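Long-range contact in protein RIF2 (Saccharomyces cerevisiae, PDB 4BJ1), which binds Rap1 and Rif1 at yeast telomeres and takes part in telomere length regulation and transcriptional silencing: residues 244-255 and 294-302. Sequence-based numbering, arbitrary orientation.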
ATOM      1  N   LEU A 244     -18.916   7.433   1.124  1.00 89.06           N
ATOM      2  CA  LEU A 244     -17.926   7.999   0.229  1.00 86.23           C
ATOM      3  C   LEU A 244     -17.341   6.906  -0.663  1.00 90.54           C
ATOM      4  O   LEU A 244     -17.084   7.157  -1.844  1.00 90.60           O
ATOM      5  CB  LEU A 244     -16.837   8.712   1.037  1.00 85.07           C
ATOM      6  CG  LEU A 244     -15.869   9.625   0.282  1.00 87.20           C
ATOM      7  CD1 LEU A 244     -16.516  10.931  -0.088  1.00 88.38           C
ATOM      8  CD2 LEU A 244     -14.709   9.965   1.147  1.00 89.01           C
ATOM      9  N   LEU A 245     -17.153   5.685  -0.113  1.00 86.29           N
ATOM     10  CA  LEU A 245     -16.635   4.566  -0.896  1.00 83.62           C
ATOM     11  C   LEU A 245     -17.742   4.041  -1.807  1.00 86.35           C
ATOM     12  O   LEU A 245     -17.471   3.678  -2.955  1.00 83.90           O
ATOM     13  CB  LEU A 245     -16.079   3.448  -0.002  1.00 83.56           C
ATOM     14  CG  LEU A 245     -15.246   2.415  -0.743  1.00 86.33           C
ATOM     15  CD1 LEU A 245     -13.829   2.903  -0.963  1.00 83.39           C
ATOM     16  CD2 LEU A 245     -15.308   1.068  -0.068  1.00 90.41           C
ATOM     17  N   GLN A 246     -18.993   4.045  -1.298  1.00 84.55           N
ATOM     18  CA  GLN A 246     -20.187   3.615  -2.025  1.00 86.53           C
ATOM     19  C   GLN A 246     -20.362   4.489  -3.260  1.00 88.45           C
ATOM     20  O   GLN A 246     -20.511   3.941  -4.351  1.00 88.09           O
ATOM     21  CB  GLN A 246     -21.428   3.705  -1.125  1.00 92.04           C
ATOM     22  CG  GLN A 246     -22.317   2.460  -1.129  1.00115.67           C
ATOM     23  CD  GLN A 246     -22.483   1.922   0.272  1.00136.44           C
ATOM     24  OE1 GLN A 246     -21.720   1.054   0.717  1.00126.95           O
ATOM     25  NE2 GLN A 246     -23.467   2.450   1.009  1.00132.68           N
ATOM     26  N   SER A 247     -20.275   5.841  -3.098  1.00 84.06           N
ATOM     27  CA  SER A 247     -20.371   6.823  -4.192  1.00 83.14           C
ATOM     28  C   SER A 247     -19.296   6.540  -5.228  1.00 84.57           C
ATOM     29  O   SER A 247     -19.621   6.432  -6.416  1.00 85.85           O
ATOM     30  CB  SER A 247     -20.166   8.248  -3.685  1.00 86.03           C
ATOM     31  OG  SER A 247     -21.043   8.579  -2.628  1.00104.31           O
ATOM     32  N   TYR A 248     -18.018   6.422  -4.781  1.00 75.98           N
ATOM     33  CA  TYR A 248     -16.926   6.169  -5.695  1.00 73.58           C
ATOM     34  C   TYR A 248     -17.155   4.868  -6.496  1.00 78.53           C
ATOM     35  O   TYR A 248     -17.185   4.920  -7.726  1.00 79.82           O
ATOM     36  CB  TYR A 248     -15.534   6.210  -4.997  1.00 72.08           C
ATOM     37  CG  TYR A 248     -14.438   5.699  -5.908  1.00 70.23           C
ATOM     38  CD1 TYR A 248     -13.847   6.534  -6.857  1.00 70.44           C
ATOM     39  CD2 TYR A 248     -14.081   4.352  -5.913  1.00 70.72           C
ATOM     40  CE1 TYR A 248     -12.917   6.046  -7.777  1.00 67.74           C
ATOM     41  CE2 TYR A 248     -13.148   3.854  -6.825  1.00 70.57           C
ATOM     42  CZ  TYR A 248     -12.579   4.702  -7.761  1.00 73.28           C
ATOM     43  OH  TYR A 248     -11.704   4.205  -8.684  1.00 69.46           O
ATOM     44  N   ASN A 249     -17.351   3.732  -5.811  1.00 74.03           N
ATOM     45  CA  ASN A 249     -17.508   2.464  -6.501  1.00 74.51           C
ATOM     46  C   ASN A 249     -18.794   2.373  -7.339  1.00 84.75           C
ATOM     47  O   ASN A 249     -18.746   1.784  -8.423  1.00 85.94           O
ATOM     48  CB  ASN A 249     -17.355   1.285  -5.559  1.00 67.79           C
ATOM     49  CG  ASN A 249     -15.956   1.091  -5.047  1.00 78.83           C
ATOM     50  OD1 ASN A 249     -14.952   1.235  -5.760  1.00 78.77           O
ATOM     51  ND2 ASN A 249     -15.849   0.750  -3.785  1.00 70.46           N
ATOM     52  N   SER A 250     -19.907   2.985  -6.898  1.00 84.21           N
ATOM     53  CA  SER A 250     -21.128   2.959  -7.708  1.00 87.44           C
ATOM     54  C   SER A 250     -20.923   3.668  -9.045  1.00 91.89           C
ATOM     55  O   SER A 250     -21.322   3.121 -10.075  1.00 93.37           O
ATOM     56  CB  SER A 250     -22.304   3.571  -6.965  1.00 93.32           C
ATOM     57  OG  SER A 250     -22.594   2.759  -5.841  1.00109.36           O
ATOM     58  N   LEU A 251     -20.257   4.860  -9.029  1.00 86.05           N
ATOM     59  CA  LEU A 251     -19.978   5.662 -10.222  1.00 84.55           C
ATOM     60  C   LEU A 251     -19.160   4.852 -11.191  1.00 84.57           C
ATOM     61  O   LEU A 251     -19.530   4.776 -12.360  1.00 86.04           O
ATOM     62  CB  LEU A 251     -19.241   6.973  -9.891  1.00 82.84           C
ATOM     63  CG  LEU A 251     -18.978   7.866 -11.113  1.00 88.50           C
ATOM     64  CD1 LEU A 251     -20.180   8.706 -11.446  1.00 92.13           C
ATOM     65  CD2 LEU A 251     -17.766   8.728 -10.925  1.00 89.41           C
ATOM     66  N   VAL A 252     -18.084   4.208 -10.697  1.00 75.68           N
ATOM     67  CA  VAL A 252     -17.208   3.364 -11.514  1.00 73.56           C
ATOM     68  C   VAL A 252     -18.017   2.216 -12.140  1.00 80.86           C
ATOM     69  O   VAL A 252     -18.037   2.112 -13.360  1.00 82.50           O
ATOM     70  CB  VAL A 252     -15.930   2.870 -10.765  1.00 73.08           C
ATOM     71  CG1 VAL A 252     -15.043   2.051 -11.687  1.00 71.71           C
ATOM     72  CG2 VAL A 252     -15.143   4.029 -10.155  1.00 69.97           C
ATOM     73  N   THR A 253     -18.722   1.411 -11.320  1.00 79.23           N
ATOM     74  CA  THR A 253     -19.559   0.289 -11.757  1.00 82.83           C
ATOM     75  C   THR A 253     -20.590   0.691 -12.834  1.00 92.06           C
ATOM     76  O   THR A 253     -20.722   0.008 -13.850  1.00 92.95           O
ATOM     77  CB  THR A 253     -20.207  -0.370 -10.531  1.00 93.52           C
ATOM     78  OG1 THR A 253     -19.166  -0.837  -9.672  1.00 93.92           O
ATOM     79  CG2 THR A 253     -21.148  -1.528 -10.890  1.00 94.35           C
ATOM     80  N   CYS A 254     -21.289   1.803 -12.622  1.00 92.02           N
ATOM     81  CA  CYS A 254     -22.318   2.254 -13.540  1.00 96.34           C
ATOM     82  C   CYS A 254     -21.777   2.814 -14.821  1.00 98.14           C
ATOM     83  O   CYS A 254     -22.378   2.586 -15.872  1.00101.42           O
ATOM     84  CB  CYS A 254     -23.263   3.219 -12.851  1.00 99.30           C
ATOM     85  SG  CYS A 254     -24.163   2.453 -11.478  1.00106.39           S
ATOM     86  N   GLN A 255     -20.644   3.509 -14.762  1.00 89.38           N
ATOM     87  CA  GLN A 255     -20.008   4.047 -15.958  1.00 87.71           C
ATOM     88  C   GLN A 255     -19.426   2.911 -16.805  1.00 91.89           C
ATOM     89  O   GLN A 255     -19.598   2.926 -18.022  1.00 94.65           O
ATOM     90  CB  GLN A 255     -18.957   5.090 -15.600  1.00 85.19           C
ATOM     91  CG  GLN A 255     -19.589   6.395 -15.129  1.00 84.20           C
ATOM     92  CD  GLN A 255     -19.492   7.445 -16.189  1.00105.18           C
ATOM     93  OE1 GLN A 255     -18.391   7.843 -16.622  1.00109.50           O
ATOM     94  NE2 GLN A 255     -20.644   7.869 -16.676  1.00 84.22           N
ATOM     95  N   PHE A 294     -13.359  15.674  -3.859  1.00 70.82           N
ATOM     96  CA  PHE A 294     -14.013  14.423  -4.238  1.00 71.07           C
ATOM     97  C   PHE A 294     -14.855  14.590  -5.518  1.00 77.99           C
ATOM     98  O   PHE A 294     -14.865  13.699  -6.385  1.00 76.16           O
ATOM     99  CB  PHE A 294     -14.851  13.857  -3.084  1.00 73.67           C
ATOM    100  CG  PHE A 294     -15.360  12.455  -3.341  1.00 75.12           C
ATOM    101  CD1 PHE A 294     -14.472  11.382  -3.460  1.00 77.58           C
ATOM    102  CD2 PHE A 294     -16.719  12.208  -3.487  1.00 77.58           C
ATOM    103  CE1 PHE A 294     -14.943  10.089  -3.721  1.00 78.72           C
ATOM    104  CE2 PHE A 294     -17.192  10.913  -3.720  1.00 81.10           C
ATOM    105  CZ  PHE A 294     -16.304   9.864  -3.844  1.00 78.82           C
ATOM    106  N   ASP A 295     -15.502  15.766  -5.652  1.00 77.30           N
ATOM    107  CA  ASP A 295     -16.341  16.102  -6.799  1.00 79.08           C
ATOM    108  C   ASP A 295     -15.511  16.273  -8.076  1.00 82.93           C
ATOM    109  O   ASP A 295     -15.915  15.795  -9.142  1.00 83.72           O
ATOM    110  CB  ASP A 295     -17.226  17.299  -6.480  1.00 83.34           C
ATOM    111  CG  ASP A 295     -18.005  17.069  -5.196  1.00102.00           C
ATOM    112  OD1 ASP A 295     -17.416  17.266  -4.096  1.00104.59           O
ATOM    113  OD2 ASP A 295     -19.160  16.591  -5.282  1.00108.86           O
ATOM    114  N   GLU A 296     -14.313  16.860  -7.946  1.00 77.63           N
ATOM    115  CA  GLU A 296     -13.362  17.014  -9.040  1.00 76.84           C
ATOM    116  C   GLU A 296     -13.013  15.610  -9.561  1.00 80.32           C
ATOM    117  O   GLU A 296     -13.012  15.403 -10.778  1.00 81.21           O
ATOM    118  CB  GLU A 296     -12.095  17.686  -8.513  1.00 77.85           C
ATOM    119  CG  GLU A 296     -11.438  18.677  -9.446  1.00 91.91           C
ATOM    120  CD  GLU A 296     -10.399  19.521  -8.732  1.00114.26           C
ATOM    121  OE1 GLU A 296     -10.797  20.369  -7.894  1.00105.62           O
ATOM    122  OE2 GLU A 296      -9.189  19.325  -8.997  1.00 98.81           O
ATOM    123  N   LEU A 297     -12.763  14.634  -8.634  1.00 74.16           N
ATOM    124  CA  LEU A 297     -12.439  13.254  -8.999  1.00 71.29           C
ATOM    125  C   LEU A 297     -13.548  12.619  -9.820  1.00 76.77           C
ATOM    126  O   LEU A 297     -13.279  12.142 -10.920  1.00 75.43           O
ATOM    127  CB  LEU A 297     -12.075  12.400  -7.767  1.00 69.35           C
ATOM    128  CG  LEU A 297     -11.760  10.910  -8.007  1.00 71.93           C
ATOM    129  CD1 LEU A 297     -10.484  10.717  -8.776  1.00 71.18           C
ATOM    130  CD2 LEU A 297     -11.613  10.189  -6.721  1.00 72.90           C
ATOM    131  N   LEU A 298     -14.796  12.671  -9.322  1.00 77.14           N
ATOM    132  CA  LEU A 298     -15.967  12.091  -9.997  1.00 79.26           C
ATOM    133  C   LEU A 298     -16.194  12.700 -11.370  1.00 83.16           C
ATOM    134  O   LEU A 298     -16.534  11.984 -12.312  1.00 83.42           O
ATOM    135  CB  LEU A 298     -17.226  12.222  -9.128  1.00 81.77           C
ATOM    136  CG  LEU A 298     -17.160  11.666  -7.690  1.00 86.93           C
ATOM    137  CD1 LEU A 298     -18.358  12.081  -6.915  1.00 88.92           C
ATOM    138  CD2 LEU A 298     -17.029  10.142  -7.661  1.00 90.93           C
ATOM    139  N   ASP A 299     -15.943  14.016 -11.486  1.00 79.93           N
ATOM    140  CA  ASP A 299     -16.045  14.783 -12.724  1.00 80.97           C
ATOM    141  C   ASP A 299     -15.047  14.280 -13.760  1.00 81.86           C
ATOM    142  O   ASP A 299     -15.379  14.214 -14.931  1.00 83.67           O
ATOM    143  CB  ASP A 299     -15.817  16.271 -12.434  1.00 84.22           C
ATOM    144  CG  ASP A 299     -15.698  17.123 -13.673  1.00106.97           C
ATOM    145  OD1 ASP A 299     -16.745  17.551 -14.192  1.00111.63           O
ATOM    146  OD2 ASP A 299     -14.549  17.319 -14.156  1.00115.58           O
ATOM    147  N   LYS A 300     -13.824  13.950 -13.340  1.00 74.81           N
ATOM    148  CA  LYS A 300     -12.779  13.456 -14.226  1.00 72.41           C
ATOM    149  C   LYS A 300     -13.104  12.070 -14.750  1.00 77.86           C
ATOM    150  O   LYS A 300     -13.017  11.855 -15.956  1.00 79.09           O
ATOM    151  CB  LYS A 300     -11.422  13.519 -13.541  1.00 70.88           C
ATOM    152  CG  LYS A 300     -11.011  14.959 -13.303  1.00 77.14           C
ATOM    153  CD  LYS A 300      -9.625  15.077 -12.751  1.00 85.03           C
ATOM    154  CE  LYS A 300      -9.310  16.497 -12.372  1.00 94.88           C
ATOM    155  NZ  LYS A 300      -7.901  16.624 -11.932  1.00108.99           N
ATOM    156  N   ILE A 301     -13.589  11.165 -13.875  1.00 74.38           N
ATOM    157  CA  ILE A 301     -13.994   9.796 -14.252  1.00 74.66           C
ATOM    158  C   ILE A 301     -15.178   9.815 -15.275  1.00 80.93           C
ATOM    159  O   ILE A 301     -15.196   9.071 -16.271  1.00 81.18           O
ATOM    160  CB  ILE A 301     -14.297   8.965 -12.967  1.00 76.86           C
ATOM    161  CG1 ILE A 301     -13.058   8.936 -12.026  1.00 74.56           C
ATOM    162  CG2 ILE A 301     -14.755   7.546 -13.308  1.00 78.93           C
ATOM    163  CD1 ILE A 301     -13.280   8.376 -10.636  1.00 79.95           C
ATOM    164  N   ARG A 302     -16.128  10.714 -15.034  1.00 78.84           N
ATOM    165  CA  ARG A 302     -17.323  10.878 -15.848  1.00 81.32           C
ATOM    166  C   ARG A 302     -17.034  11.597 -17.185  1.00 87.90           C
ATOM    167  O   ARG A 302     -17.462  11.127 -18.251  1.00 89.34           O
ATOM    168  CB  ARG A 302     -18.371  11.647 -15.015  1.00 80.84           C
ATOM    169  CG  ARG A 302     -19.846  11.255 -15.218  1.00 98.07           C
ATOM    170  CD  ARG A 302     -20.753  11.604 -14.024  1.00108.31           C
ATOM    171  NE  ARG A 302     -20.212  12.709 -13.218  1.00118.20           N
ATOM    172  CZ  ARG A 302     -20.362  12.846 -11.903  1.00128.14           C
ATOM    173  NH1 ARG A 302     -21.083  11.968 -11.211  1.00110.65           N
ATOM    174  NH2 ARG A 302     -19.802  13.870 -11.268  1.00111.08           N
TER
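Leu244 lays its CD1 methyl over the centre of the Phe294 ring, 3.6 Å from the centroid and 9° off the ring normal, a CH-pi contact that opens a seam between two nearly parallel helices of the AAA+ lid domain. With their axes 10.7 Å apart and only 8° between directions, large side chains must bridge the gap. Phe294 does so with CG anti to its backbone N (chi1 -170°), which carries the ring to the opposing helix, where its rim meets Ser247 CB and Tyr248 CB, the latter 3.9 Å from CZ. The opposite face of the ring is backed by Leu298 CG of its own helix. Replacing this phenylalanine by an alanine would probably open a gap between the helices and leave the Leu244 methyl without its aromatic face. Further along, Leu251 divides its branches: CD2 packs 3.6 Å from Leu298 CD2 and also touches Ile301 CG2, whereas CD1 lies beside the Arg302 side chain, which crosses it at about a right angle. Ile301, in turn, sends CD1 to within 3.7 Å of Tyr248 CE1. The hydroxyl of that tyrosine is hydrogen-bonded to Ile234 O and Tyr284 OH, while Phe13 of helix 10-26 packs against Phe294 edge-to-face. Gln255 closes the seam, its amide against the aliphatic part of Arg302. No hydrogen bond or salt bridge joins the two helices, so their pairing rests on shape and apolar burial.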